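Local coordinates for glucose-6-phosphate acetyltransferase 1 (PDB 3T90), which catalyses transfer of the acetyl group from acetyl-CoA to the amine of D-glucosamine 6-phosphate, a step in UDP-N-acetylglucosamine biosynthesis, at the interface of chains A and B. Coordinates in Å, arbitrary orientation; residue numbers count along the deposited sequence, not the author numbering. Chains: chain A/B, Glucose-6-phosphate acetyltransferase 1.

Contact 1: the interface of chains A and B. Residues chain A 32, 36, 39-40; chain B 76, 79-80.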
loop_
_atom_site.group_PDB
_atom_site.type_symbol
_atom_site.label_atom_id
_atom_site.label_comp_id
_atom_site.label_asym_id
_atom_site.label_seq_id
_atom_site.Cartn_x
_atom_site.Cartn_y
_atom_site.Cartn_z
ATOM N N VAL A 32 21.994 4.133 6.750
ATOM C CA VAL A 32 21.568 5.048 5.677
ATOM C C VAL A 32 22.406 6.351 5.750
ATOM O O VAL A 32 22.445 7.046 6.743
ATOM C CB VAL A 32 20.042 5.404 5.864
ATOM C CG1 VAL A 32 19.579 6.458 4.858
ATOM C CG2 VAL A 32 19.161 4.118 5.741
ATOM N N GLU A 36 21.888 9.421 0.862
ATOM C CA GLU A 36 20.766 8.564 0.570
ATOM C C GLU A 36 19.487 9.038 1.268
ATOM O O GLU A 36 18.425 9.068 0.642
ATOM C CB GLU A 36 21.080 7.131 0.989
ATOM C CG GLU A 36 19.996 6.221 0.496
ATOM C CD GLU A 36 20.051 5.718 -0.972
ATOM O OE1 GLU A 36 20.558 6.404 -1.916
ATOM O OE2 GLU A 36 19.535 4.590 -1.176
ATOM N N ARG A 39 18.209 11.888 -0.760
ATOM C CA ARG A 39 17.709 11.452 -2.058
ATOM C C ARG A 39 16.296 10.944 -1.834
ATOM O O ARG A 39 15.387 11.306 -2.617
ATOM C CB ARG A 39 18.589 10.319 -2.589
ATOM C CG ARG A 39 18.252 9.940 -4.005
ATOM C CD ARG A 39 19.091 8.807 -4.574
ATOM N NE ARG A 39 18.829 7.575 -3.824
ATOM C CZ ARG A 39 17.876 6.712 -4.142
ATOM N NH1 ARG A 39 17.174 6.908 -5.249
ATOM N NH2 ARG A 39 17.643 5.649 -3.370
ATOM N N ARG A 40 16.109 10.065 -0.843
ATOM C CA ARG A 40 14.818 9.402 -0.675
ATOM C C ARG A 40 13.814 10.380 -0.081
ATOM O O ARG A 40 12.634 10.357 -0.450
ATOM C CB ARG A 40 15.069 8.171 0.237
ATOM C CG ARG A 40 13.731 7.338 0.642
ATOM C CD ARG A 40 12.782 7.048 -0.525
ATOM N NE ARG A 40 13.478 6.545 -1.706
ATOM C CZ ARG A 40 13.628 5.259 -1.944
ATOM N NH1 ARG A 40 13.248 4.303 -1.050
ATOM N NH2 ARG A 40 14.100 4.908 -3.120
ATOM N N PHE B 76 12.297 4.506 3.884
ATOM C CA PHE B 76 13.653 4.737 4.377
ATOM C C PHE B 76 14.258 3.482 4.946
ATOM O O PHE B 76 15.461 3.260 4.843
ATOM C CB PHE B 76 13.674 5.854 5.478
ATOM C CG PHE B 76 13.432 7.238 4.946
ATOM C CD1 PHE B 76 14.495 8.020 4.485
ATOM C CD2 PHE B 76 12.186 7.759 4.914
ATOM C CE1 PHE B 76 14.241 9.274 3.971
ATOM C CE2 PHE B 76 11.954 9.021 4.396
ATOM C CZ PHE B 76 13.004 9.783 3.955
ATOM N N ASN B 79 17.458 0.002 3.799
ATOM C CA ASN B 79 18.426 0.736 2.971
ATOM C C ASN B 79 17.740 1.545 1.919
ATOM O O ASN B 79 18.028 1.479 0.747
ATOM C CB ASN B 79 19.480 -0.241 2.372
ATOM C CG ASN B 79 20.507 -0.673 3.403
ATOM O OD1 ASN B 79 21.477 0.037 3.624
ATOM N ND2 ASN B 79 20.288 -1.838 4.030
ATOM N N CYS B 80 16.778 2.336 2.375
ATOM C CA CYS B 80 15.942 3.132 1.401
ATOM C C CYS B 80 15.366 2.159 0.326
ATOM O O CYS B 80 15.496 2.350 -0.910
ATOM C CB CYS B 80 16.679 4.331 0.794
ATOM S SG CYS B 80 17.018 5.564 2.105
HETATM O O HOH W 1 20.376 2.427 -0.386
HETATM O O HOH W 2 14.834 2.027 -3.541
#

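Contact 2: the interface of chains A and B. Residues chain A 40, 43, 47; chain B 50, 74.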
loop_
_atom_site.group_PDB
_atom_site.type_symbol
_atom_site.label_atom_id
_atom_site.label_comp_id
_atom_site.label_asym_id
_atom_site.label_seq_id
_atom_site.Cartn_x
_atom_site.Cartn_y
_atom_site.Cartn_z
ATOM N N ARG A 40 16.109 10.065 -0.843
ATOM C CA ARG A 40 14.818 9.402 -0.675
ATOM C C ARG A 40 13.814 10.380 -0.081
ATOM O O ARG A 40 12.634 10.357 -0.450
ATOM C CB ARG A 40 15.069 8.171 0.237
ATOM C CG ARG A 40 13.731 7.338 0.642
ATOM C CD ARG A 40 12.782 7.048 -0.525
ATOM N NE ARG A 40 13.478 6.545 -1.706
ATOM C CZ ARG A 40 13.628 5.259 -1.944
ATOM N NH1 ARG A 40 13.248 4.303 -1.050
ATOM N NH2 ARG A 40 14.100 4.908 -3.120
ATOM N N GLU A 43 12.480 12.218 -3.072
ATOM C CA GLU A 43 11.626 11.348 -3.911
ATOM C C GLU A 43 10.283 11.193 -3.272
ATOM O O GLU A 43 9.305 11.192 -4.016
ATOM C CB GLU A 43 12.122 9.944 -4.034
ATOM C CG GLU A 43 13.371 9.844 -4.897
ATOM C CD GLU A 43 13.828 8.421 -5.037
ATOM O OE1 GLU A 43 14.217 7.818 -4.052
ATOM O OE2 GLU A 43 13.830 7.883 -6.160
ATOM N N TYR A 47 5.774 13.407 -4.068
ATOM C CA TYR A 47 4.385 12.905 -4.153
ATOM C C TYR A 47 3.435 13.803 -3.462
ATOM O O TYR A 47 2.199 13.516 -3.485
ATOM C CB TYR A 47 4.261 11.546 -3.460
ATOM C CG TYR A 47 4.789 10.425 -4.282
ATOM C CD1 TYR A 47 3.925 9.500 -4.875
ATOM C CD2 TYR A 47 6.172 10.282 -4.475
ATOM C CE1 TYR A 47 4.428 8.449 -5.653
ATOM C CE2 TYR A 47 6.691 9.249 -5.238
ATOM C CZ TYR A 47 5.818 8.335 -5.845
ATOM O OH TYR A 47 6.341 7.290 -6.617
ATOM N N ASP B 50 6.270 2.615 -11.105
ATOM C CA ASP B 50 5.907 2.535 -9.682
ATOM C C ASP B 50 4.414 2.186 -9.480
ATOM O O ASP B 50 3.971 2.010 -8.356
ATOM C CB ASP B 50 6.220 3.845 -8.994
ATOM C CG ASP B 50 7.722 4.074 -8.864
ATOM O OD1 ASP B 50 8.392 3.114 -8.481
ATOM O OD2 ASP B 50 8.158 5.211 -9.175
ATOM N N LYS B 74 8.142 3.688 -1.839
ATOM C CA LYS B 74 9.527 3.943 -1.396
ATOM C C LYS B 74 9.563 4.208 0.081
ATOM O O LYS B 74 8.758 4.977 0.599
ATOM C CB LYS B 74 10.053 5.138 -2.127
ATOM C CG LYS B 74 10.200 4.859 -3.662
ATOM C CD LYS B 74 10.745 6.061 -4.394
ATOM C CE LYS B 74 10.774 5.693 -5.877
ATOM N NZ LYS B 74 9.449 6.084 -6.516
HETATM O O HOH W 3 6.662 7.613 -9.195
#

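Contact 1: the interface of chains A and B
With SG set beside its own backbone N (chi1 -67°), B:Cys80 turns its thiol towards A:Glu36 and A:Arg40, whose CG atoms both stand opposite their backbone N and project from helix 34-45 to receive it. The result illustrates how a dimer interface can seat one small residue among the aliphatic parts of charged ones. SG of B:Cys80 lies 3.4 Å from CG of A:Glu36 and 3.8 Å from CB of A:Arg40, while the CG1 methyl of A:Val32 closes a third side. CG of A:Arg40 rests over one face of the B:Phe76 ring, towards the rim, 3.9 Å from CE1; two bends beyond it bring the guanidinium round towards the B:Cys80 carbonyl. B:Phe76 belongs to a segment that by similarity binds the substrate, so the partner's helix probably supports that part of the active site.

The carboxylate of A:Glu36 is steadied from behind: A:Arg39 grips it side-on, NE to OE1 at 2.8 Å and NH2 to OE2, both nitrogens approaching from above the carboxylate plane. Two waters link the subunits here. One joins A:Glu36 OE2 to the backbone O of B:Asn79. The guanidinium of A:Arg40 places NH1 near the carbonyl of B:Cys80, but its N-H points away; NH2 instead holds the second water at 3.0 Å, nearly straight (168° at H), and that water lies 2.7 Å from B:Cys80 O.

Contact 2: the interface of chains A and B
B:Lys74 lays its aliphatic chain across A:Arg40 and A:Glu43, crossing each side chain at about a right angle, and buries more surface than any other residue in this patch. It shows how a lysine can serve an interface through its methylenes while its ammonium is paired within its own subunit. CB of B:Lys74 sits over one face of the A:Arg40 guanidinium, towards the rim, 3.5 Å from NH1; further along, the methylene CD of B:Lys74 packs 3.9 Å from the carboxylate carbon CD of A:Glu43. The B:Lys74 chain runs extended as far as CE and then turns (chi4 90°), which brings NZ to OD2 of B:Asp50, a salt bridge of 3.1 Å made from above the carboxylate plane.

The flat group under the lysine is fixed within chain A. NE and NH2 of A:Arg40 both reach OE1 of A:Glu43, NE at 2.8 Å on the anti side and NH2 on the syn side; the oxygen lies in the guanidinium plane, but both donors come from one face of the carboxylate, tilted out of its plane. Cutting A:Arg40 back to an alanine is likely to open a gap beside the methylenes of B:Lys74 and leave the A:Glu43 carboxylate without the mate that holds its rotation.

A:Tyr47, though poorly ordered, brings its phenol OH to 3.3 Å from NZ of B:Lys74, and a water connects that hydroxyl to OD2 of B:Asp50.

In the GNAT fold the patch joins the C-terminal half of helix 34-45 and the loop after it to the end of strand 63-74 and the short 3-10 helix 48-50 of the other subunit.

Contact 1 and contact 2 lie about 10 Å apart, measured between the centres of their C-alpha atoms, and meet at A:Arg40, which serves both. On chain A they take largely successive stretches of helix 34-45, with A:Val32 before it and A:Tyr47 after it; on chain B, contact 2 takes the end of strand 63-74 and the 3-10 helix 48-50, and contact 1 takes B:Phe76 and the following helix 77-80. Together they form one continuous seam, repeated by the homodimer's two-fold symmetry. Because contact 1 includes a residue assigned by similarity to substrate binding, dimerisation and active-site shaping are likely to be coupled.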